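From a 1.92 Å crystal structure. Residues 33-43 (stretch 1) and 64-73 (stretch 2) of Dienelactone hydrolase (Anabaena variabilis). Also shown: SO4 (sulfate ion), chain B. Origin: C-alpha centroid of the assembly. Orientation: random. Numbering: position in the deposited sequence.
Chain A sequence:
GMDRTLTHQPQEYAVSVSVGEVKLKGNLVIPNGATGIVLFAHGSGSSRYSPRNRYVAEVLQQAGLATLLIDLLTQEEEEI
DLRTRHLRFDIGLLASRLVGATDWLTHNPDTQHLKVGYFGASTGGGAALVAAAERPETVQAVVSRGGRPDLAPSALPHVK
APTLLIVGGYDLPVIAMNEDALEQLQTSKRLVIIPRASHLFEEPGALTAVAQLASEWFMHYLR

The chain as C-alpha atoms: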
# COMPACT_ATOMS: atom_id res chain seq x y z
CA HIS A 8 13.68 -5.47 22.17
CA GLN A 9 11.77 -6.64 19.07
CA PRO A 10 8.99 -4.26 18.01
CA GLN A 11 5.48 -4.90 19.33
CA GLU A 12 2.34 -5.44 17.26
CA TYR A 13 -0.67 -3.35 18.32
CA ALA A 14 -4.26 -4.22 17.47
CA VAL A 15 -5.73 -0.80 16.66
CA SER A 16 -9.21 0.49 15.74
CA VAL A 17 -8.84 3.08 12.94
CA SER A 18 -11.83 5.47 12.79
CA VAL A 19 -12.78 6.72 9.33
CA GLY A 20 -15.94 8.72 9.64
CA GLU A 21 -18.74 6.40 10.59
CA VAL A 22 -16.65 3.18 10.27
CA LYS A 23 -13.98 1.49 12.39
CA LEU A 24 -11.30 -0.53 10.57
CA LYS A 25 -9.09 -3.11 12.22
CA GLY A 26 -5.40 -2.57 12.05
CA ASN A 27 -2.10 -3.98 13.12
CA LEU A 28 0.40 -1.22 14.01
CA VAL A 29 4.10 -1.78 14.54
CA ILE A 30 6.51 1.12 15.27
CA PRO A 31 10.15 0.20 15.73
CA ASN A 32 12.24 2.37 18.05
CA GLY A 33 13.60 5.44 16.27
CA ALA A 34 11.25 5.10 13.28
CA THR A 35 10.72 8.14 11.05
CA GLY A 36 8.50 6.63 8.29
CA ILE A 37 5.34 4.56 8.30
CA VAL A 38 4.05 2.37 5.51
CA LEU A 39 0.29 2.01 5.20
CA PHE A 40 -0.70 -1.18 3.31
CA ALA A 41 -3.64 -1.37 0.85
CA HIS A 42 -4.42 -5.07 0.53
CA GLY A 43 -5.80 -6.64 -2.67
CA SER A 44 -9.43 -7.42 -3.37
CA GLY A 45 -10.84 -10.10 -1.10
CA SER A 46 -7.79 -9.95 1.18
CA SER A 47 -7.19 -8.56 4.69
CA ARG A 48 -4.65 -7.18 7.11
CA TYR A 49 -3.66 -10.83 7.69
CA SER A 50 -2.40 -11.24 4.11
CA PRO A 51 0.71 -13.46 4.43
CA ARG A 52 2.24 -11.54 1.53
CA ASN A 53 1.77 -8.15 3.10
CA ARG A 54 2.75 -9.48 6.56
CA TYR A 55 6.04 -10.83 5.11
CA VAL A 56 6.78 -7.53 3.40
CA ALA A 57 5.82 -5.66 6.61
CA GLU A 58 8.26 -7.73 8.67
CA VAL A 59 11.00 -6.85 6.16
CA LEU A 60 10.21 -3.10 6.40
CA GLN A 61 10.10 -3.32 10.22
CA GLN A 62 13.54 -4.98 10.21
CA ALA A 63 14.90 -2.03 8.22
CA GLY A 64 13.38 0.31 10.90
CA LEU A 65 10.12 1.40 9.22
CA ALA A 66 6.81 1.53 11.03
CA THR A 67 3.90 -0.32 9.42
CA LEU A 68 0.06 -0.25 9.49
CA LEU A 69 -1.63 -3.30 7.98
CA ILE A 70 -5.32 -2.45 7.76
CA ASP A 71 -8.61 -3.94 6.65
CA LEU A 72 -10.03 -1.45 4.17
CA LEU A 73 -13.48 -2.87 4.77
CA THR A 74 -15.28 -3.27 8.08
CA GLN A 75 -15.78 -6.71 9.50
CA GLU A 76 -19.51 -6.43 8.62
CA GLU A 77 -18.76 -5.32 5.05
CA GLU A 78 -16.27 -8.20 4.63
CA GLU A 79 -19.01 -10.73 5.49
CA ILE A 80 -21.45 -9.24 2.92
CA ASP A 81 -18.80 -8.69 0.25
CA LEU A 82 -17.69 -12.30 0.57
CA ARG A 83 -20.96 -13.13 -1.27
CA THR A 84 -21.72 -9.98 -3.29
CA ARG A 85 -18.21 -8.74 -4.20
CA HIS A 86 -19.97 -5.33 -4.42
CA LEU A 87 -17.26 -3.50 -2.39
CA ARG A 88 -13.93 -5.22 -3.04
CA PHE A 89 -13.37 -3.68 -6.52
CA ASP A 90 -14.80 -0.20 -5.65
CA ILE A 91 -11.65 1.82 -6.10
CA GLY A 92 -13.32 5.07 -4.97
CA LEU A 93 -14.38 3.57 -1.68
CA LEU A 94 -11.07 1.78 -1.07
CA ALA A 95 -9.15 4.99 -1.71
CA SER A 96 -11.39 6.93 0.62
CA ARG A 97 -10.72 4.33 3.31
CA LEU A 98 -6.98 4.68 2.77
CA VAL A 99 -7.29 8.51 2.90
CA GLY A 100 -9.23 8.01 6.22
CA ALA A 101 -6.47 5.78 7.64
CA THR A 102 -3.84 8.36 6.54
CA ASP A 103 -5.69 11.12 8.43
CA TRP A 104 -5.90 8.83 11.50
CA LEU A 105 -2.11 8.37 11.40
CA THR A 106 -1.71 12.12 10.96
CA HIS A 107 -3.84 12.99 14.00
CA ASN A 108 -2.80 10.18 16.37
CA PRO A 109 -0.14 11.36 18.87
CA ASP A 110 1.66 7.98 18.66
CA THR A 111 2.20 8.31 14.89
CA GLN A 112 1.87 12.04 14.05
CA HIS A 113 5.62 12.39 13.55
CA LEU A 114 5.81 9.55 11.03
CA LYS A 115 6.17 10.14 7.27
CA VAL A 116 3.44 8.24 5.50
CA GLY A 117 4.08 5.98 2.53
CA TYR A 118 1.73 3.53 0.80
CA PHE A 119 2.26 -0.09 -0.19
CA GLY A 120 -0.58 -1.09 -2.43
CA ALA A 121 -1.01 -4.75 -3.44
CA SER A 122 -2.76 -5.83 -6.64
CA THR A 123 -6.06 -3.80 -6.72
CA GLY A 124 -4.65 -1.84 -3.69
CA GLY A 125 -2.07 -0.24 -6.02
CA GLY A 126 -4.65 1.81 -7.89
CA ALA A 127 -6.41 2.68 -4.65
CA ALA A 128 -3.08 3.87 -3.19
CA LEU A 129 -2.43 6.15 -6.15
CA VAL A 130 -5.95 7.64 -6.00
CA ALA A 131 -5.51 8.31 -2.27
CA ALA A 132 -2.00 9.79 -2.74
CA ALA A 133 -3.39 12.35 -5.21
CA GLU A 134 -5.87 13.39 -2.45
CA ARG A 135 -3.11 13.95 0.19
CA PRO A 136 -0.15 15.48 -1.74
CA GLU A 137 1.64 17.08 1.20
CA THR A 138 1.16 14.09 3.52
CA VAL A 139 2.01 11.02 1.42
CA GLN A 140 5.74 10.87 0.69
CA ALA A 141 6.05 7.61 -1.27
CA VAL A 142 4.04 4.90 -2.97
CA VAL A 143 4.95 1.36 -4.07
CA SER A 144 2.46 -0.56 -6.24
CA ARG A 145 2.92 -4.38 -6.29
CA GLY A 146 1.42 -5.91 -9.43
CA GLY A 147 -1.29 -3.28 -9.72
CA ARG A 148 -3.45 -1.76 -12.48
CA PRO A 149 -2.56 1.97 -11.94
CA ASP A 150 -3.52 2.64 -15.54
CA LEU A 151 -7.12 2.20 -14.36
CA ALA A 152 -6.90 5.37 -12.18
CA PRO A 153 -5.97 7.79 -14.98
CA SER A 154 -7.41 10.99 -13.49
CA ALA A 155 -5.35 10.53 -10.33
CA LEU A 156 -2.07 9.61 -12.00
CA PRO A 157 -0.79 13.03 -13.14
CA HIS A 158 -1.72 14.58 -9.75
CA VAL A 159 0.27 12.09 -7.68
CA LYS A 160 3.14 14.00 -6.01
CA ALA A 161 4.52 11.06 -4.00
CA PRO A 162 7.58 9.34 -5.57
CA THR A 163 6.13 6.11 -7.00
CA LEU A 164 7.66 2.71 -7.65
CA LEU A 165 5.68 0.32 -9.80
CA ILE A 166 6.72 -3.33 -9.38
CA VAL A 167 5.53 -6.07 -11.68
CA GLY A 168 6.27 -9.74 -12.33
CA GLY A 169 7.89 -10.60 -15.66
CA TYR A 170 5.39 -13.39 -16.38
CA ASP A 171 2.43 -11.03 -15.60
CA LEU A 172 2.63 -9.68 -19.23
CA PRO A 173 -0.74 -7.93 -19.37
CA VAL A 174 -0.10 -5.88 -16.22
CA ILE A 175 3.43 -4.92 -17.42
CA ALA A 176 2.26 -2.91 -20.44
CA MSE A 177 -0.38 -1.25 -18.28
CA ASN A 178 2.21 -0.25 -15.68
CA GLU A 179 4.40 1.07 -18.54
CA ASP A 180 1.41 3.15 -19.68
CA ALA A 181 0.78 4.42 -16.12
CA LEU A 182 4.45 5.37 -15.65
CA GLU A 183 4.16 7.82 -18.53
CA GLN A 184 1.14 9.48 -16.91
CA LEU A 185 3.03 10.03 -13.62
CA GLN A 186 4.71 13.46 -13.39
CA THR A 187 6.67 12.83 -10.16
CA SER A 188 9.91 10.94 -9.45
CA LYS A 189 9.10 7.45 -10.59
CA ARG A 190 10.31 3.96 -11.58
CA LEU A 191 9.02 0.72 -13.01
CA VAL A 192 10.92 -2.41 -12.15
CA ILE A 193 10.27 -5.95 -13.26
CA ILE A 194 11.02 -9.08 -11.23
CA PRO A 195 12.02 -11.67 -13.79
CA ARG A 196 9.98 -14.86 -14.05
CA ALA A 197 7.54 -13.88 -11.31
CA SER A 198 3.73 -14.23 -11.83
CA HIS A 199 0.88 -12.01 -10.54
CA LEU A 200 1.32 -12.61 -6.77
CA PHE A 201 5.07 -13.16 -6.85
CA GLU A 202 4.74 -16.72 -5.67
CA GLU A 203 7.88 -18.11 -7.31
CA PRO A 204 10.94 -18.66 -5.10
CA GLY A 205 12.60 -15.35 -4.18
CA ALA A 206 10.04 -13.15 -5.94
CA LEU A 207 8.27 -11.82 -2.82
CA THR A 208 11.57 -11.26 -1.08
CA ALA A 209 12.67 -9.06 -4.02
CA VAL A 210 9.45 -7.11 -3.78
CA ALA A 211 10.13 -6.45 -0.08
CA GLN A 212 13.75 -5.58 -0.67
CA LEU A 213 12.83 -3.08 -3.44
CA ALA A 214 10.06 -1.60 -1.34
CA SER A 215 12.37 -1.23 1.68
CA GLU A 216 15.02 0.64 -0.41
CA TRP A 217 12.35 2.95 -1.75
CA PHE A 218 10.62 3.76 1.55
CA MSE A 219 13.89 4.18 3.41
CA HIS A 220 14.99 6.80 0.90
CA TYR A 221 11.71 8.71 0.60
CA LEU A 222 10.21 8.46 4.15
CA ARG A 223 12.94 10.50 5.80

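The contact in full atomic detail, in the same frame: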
# COMPACT_ATOMS: atom_id res chain seq x y z
N GLY A 33 12.91 4.53 17.18
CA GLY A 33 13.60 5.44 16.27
C GLY A 33 13.02 5.55 14.87
O GLY A 33 13.65 6.15 13.99
N ALA A 34 11.82 5.01 14.63
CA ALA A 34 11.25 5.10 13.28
C ALA A 34 10.85 6.54 12.91
O ALA A 34 10.37 7.31 13.75
CB ALA A 34 10.03 4.16 13.12
N THR A 35 11.06 6.85 11.65
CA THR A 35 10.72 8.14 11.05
C THR A 35 9.64 8.02 9.95
O THR A 35 8.96 8.99 9.67
CB THR A 35 11.97 8.81 10.45
OG1 THR A 35 12.42 8.07 9.31
CG2 THR A 35 13.09 8.86 11.47
N GLY A 36 9.49 6.84 9.34
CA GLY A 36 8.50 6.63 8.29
C GLY A 36 7.53 5.54 8.67
O GLY A 36 7.86 4.67 9.50
N ILE A 37 6.31 5.62 8.11
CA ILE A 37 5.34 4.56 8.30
C ILE A 37 4.73 4.21 6.95
O ILE A 37 4.39 5.09 6.15
CB ILE A 37 4.25 4.93 9.33
CG1 ILE A 37 3.42 3.67 9.67
CG2 ILE A 37 3.38 6.07 8.84
CD1 ILE A 37 2.59 3.81 10.93
N VAL A 38 4.63 2.90 6.72
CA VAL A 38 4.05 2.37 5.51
C VAL A 38 2.64 1.81 5.76
O VAL A 38 2.46 0.84 6.51
CB VAL A 38 4.94 1.28 4.94
CG1 VAL A 38 4.34 0.70 3.67
CG2 VAL A 38 6.35 1.86 4.71
N LEU A 39 1.66 2.45 5.14
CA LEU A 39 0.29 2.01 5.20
C LEU A 39 0.05 1.06 4.02
O LEU A 39 0.29 1.43 2.86
CB LEU A 39 -0.64 3.20 5.16
CG LEU A 39 -2.16 2.97 5.27
CD1 LEU A 39 -2.66 2.31 6.53
CD2 LEU A 39 -2.81 4.30 5.16
N PHE A 40 -0.44 -0.14 4.33
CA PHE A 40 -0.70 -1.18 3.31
C PHE A 40 -2.13 -1.25 2.81
O PHE A 40 -3.02 -1.31 3.61
CB PHE A 40 -0.38 -2.56 3.88
CG PHE A 40 1.05 -2.86 3.98
CD1 PHE A 40 1.83 -2.24 4.93
CD2 PHE A 40 1.64 -3.81 3.15
CE1 PHE A 40 3.17 -2.53 5.03
CE2 PHE A 40 2.97 -4.12 3.27
CZ PHE A 40 3.74 -3.47 4.19
N ALA A 41 -2.34 -1.18 1.50
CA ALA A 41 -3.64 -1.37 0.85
C ALA A 41 -3.59 -2.79 0.33
O ALA A 41 -2.81 -3.08 -0.57
CB ALA A 41 -3.81 -0.40 -0.30
N HIS A 42 -4.40 -3.67 0.90
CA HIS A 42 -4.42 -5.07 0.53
C HIS A 42 -5.20 -5.22 -0.77
O HIS A 42 -5.89 -4.28 -1.22
CB HIS A 42 -5.01 -5.94 1.67
CG HIS A 42 -6.43 -5.57 2.05
ND1 HIS A 42 -7.51 -5.80 1.22
CD2 HIS A 42 -6.94 -4.98 3.16
CE1 HIS A 42 -8.62 -5.37 1.81
NE2 HIS A 42 -8.30 -4.88 3.00
N GLY A 43 -5.04 -6.37 -1.42
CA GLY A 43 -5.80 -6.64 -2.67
C GLY A 43 -7.23 -7.03 -2.38
O GLY A 43 -7.62 -7.26 -1.21
N GLY A 64 13.67 -0.81 9.99
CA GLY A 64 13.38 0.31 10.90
C GLY A 64 12.19 1.20 10.53
O GLY A 64 12.07 2.31 11.05
N LEU A 65 11.34 0.72 9.62
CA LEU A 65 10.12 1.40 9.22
C LEU A 65 8.93 0.90 10.00
O LEU A 65 8.79 -0.32 10.22
CB LEU A 65 9.81 1.12 7.75
CG LEU A 65 10.68 1.88 6.74
CD1 LEU A 65 10.68 1.18 5.38
CD2 LEU A 65 10.25 3.36 6.64
N ALA A 66 8.08 1.85 10.39
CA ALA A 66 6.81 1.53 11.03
C ALA A 66 5.90 1.00 9.96
O ALA A 66 6.09 1.32 8.77
CB ALA A 66 6.18 2.77 11.65
N THR A 67 4.91 0.21 10.37
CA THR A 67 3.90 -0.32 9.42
C THR A 67 2.47 -0.34 10.01
O THR A 67 2.30 -0.53 11.22
CB THR A 67 4.23 -1.77 8.96
OG1 THR A 67 4.21 -2.68 10.07
CG2 THR A 67 5.61 -1.81 8.29
N LEU A 68 1.49 -0.11 9.16
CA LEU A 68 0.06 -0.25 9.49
C LEU A 68 -0.60 -1.12 8.42
O LEU A 68 -0.71 -0.72 7.28
CB LEU A 68 -0.66 1.08 9.60
CG LEU A 68 -2.17 0.99 9.87
CD1 LEU A 68 -2.43 0.22 11.18
CD2 LEU A 68 -2.78 2.39 9.88
N LEU A 69 -0.92 -2.35 8.81
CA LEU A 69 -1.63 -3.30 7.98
C LEU A 69 -3.07 -3.13 8.42
O LEU A 69 -3.38 -3.32 9.58
CB LEU A 69 -1.12 -4.70 8.27
CG LEU A 69 0.29 -4.96 7.72
CD1 LEU A 69 0.98 -6.02 8.53
CD2 LEU A 69 0.22 -5.33 6.27
N ILE A 70 -3.92 -2.75 7.48
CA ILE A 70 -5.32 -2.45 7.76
C ILE A 70 -6.34 -3.21 6.90
O ILE A 70 -6.05 -3.61 5.78
CB ILE A 70 -5.49 -0.93 7.58
CG1 ILE A 70 -6.67 -0.42 8.37
CG2 ILE A 70 -5.49 -0.49 6.10
CD1 ILE A 70 -6.60 1.04 8.58
N ASP A 71 -7.52 -3.43 7.44
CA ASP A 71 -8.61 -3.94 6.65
C ASP A 71 -9.26 -2.69 6.08
O ASP A 71 -9.70 -1.80 6.83
CB ASP A 71 -9.62 -4.72 7.51
CG ASP A 71 -9.10 -6.09 7.94
OD1 ASP A 71 -8.24 -6.67 7.25
OD2 ASP A 71 -9.61 -6.58 8.96
N LEU A 72 -9.36 -2.59 4.77
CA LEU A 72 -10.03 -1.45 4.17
C LEU A 72 -11.53 -1.53 4.32
O LEU A 72 -12.23 -0.50 4.21
CB LEU A 72 -9.62 -1.28 2.71
CG LEU A 72 -8.14 -0.81 2.63
CD1 LEU A 72 -7.72 -0.74 1.17
CD2 LEU A 72 -7.92 0.53 3.28
N LEU A 73 -12.06 -2.72 4.54
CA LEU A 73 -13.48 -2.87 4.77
C LEU A 73 -13.72 -3.22 6.23
O LEU A 73 -12.84 -3.79 6.90
CB LEU A 73 -14.09 -3.94 3.88
CG LEU A 73 -13.87 -3.82 2.38
CD1 LEU A 73 -14.52 -5.00 1.67
CD2 LEU A 73 -14.42 -2.52 1.87
S SO4 B . -2.67 -9.39 -1.24
O1 SO4 B . -3.03 -8.21 -0.48
O2 SO4 B . -3.44 -10.47 -0.69
O3 SO4 B . -1.28 -9.67 -0.95
O4 SO4 B . -2.89 -9.23 -2.68
O HOH W 1 11.79 4.56 9.69
O HOH W 2 -3.40 -4.19 4.82
O HOH W 3 -10.97 -5.59 4.21

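Neighbouring parallel strands are usually joined by a backbone ladder that is indifferent to sequence, while side chains settle what packs on each face and how the ladder ends. Residues 33-43 and 64-73 of this hydrolase illustrate the principle, running in the same direction with their axes 17° apart and burying 806 Å² between them.

The approach begins before the ladder. Ala 34 points toward the other stretch, and its CB lies 3.4 Å from Gly 64 O; a small methyl suits so close a contact with backbone. Gly 64 itself, at positive phi in a Schellman motif that ends a helix, has backbone angles that call for glycine. Water 1 links the two stretches here, accepting from Thr 35 N (3.1 Å) and donating to Gly 64 O (2.6 Å).

At Gly 36 the ladder starts: Ala 66 N donates to Gly 36 O at 3.0 Å. A CB on Gly 36 would come within 3.1 Å of Leu 65 CD2, so the absence of a side chain leaves room for that leucine. From here side chains alternate between the faces. Ile 37 shares one with Ala 66, whose CB sits 3.5 Å from Ile 37 CG1, the short alanine accommodating the branched chain; its backbone contributes a CA-H...O contact to Ala 66 O. Val 38, on the other face with Thr 67, Phe 40 and Leu 69, reaches across with its backbone twice in the alternating parallel pattern, Val 38 N to Ala 66 O and Leu 68 N to Val 38 O, each 3.0 Å long. Leu 39 returns to the face of Ile 37, where Leu 39 CD1 meets Leu 68 CD2 at 3.4 Å; Leu 39 CD1 also lies 4.0 Å from Ile 70 CG2, and Leu 39 CA makes a CA-H...O contact with Leu 68 O. Phe 40 N then donates to Leu 68 O, again at 3.0 Å. Leu 69 CD2 lies over the Phe 40 ring, 3.8 Å from its centroid in a CH-pi contact, while Thr 67 CG2 lies at the ring edge, 4.1 Å from Phe 40 CE1.

Beyond Phe 40 the pairing loosens. Water 2 donates to both Phe 40 O (3.1 Å) and Ile 70 O (2.9 Å). Ala 41 points away overall, yet its CB still touches Leu 72 CD1 at 4.2 Å. His 42 then replaces backbone pairing with its side chain: its ring accepts from Leu 72 N through NE2 (3.1 Å), while ND1 donates to Gly 43 O (2.8 Å). An imidazole protonated on ND1 fits both roles. Finally, Gly 43 N binds sulfate O1 at 2.9 Å.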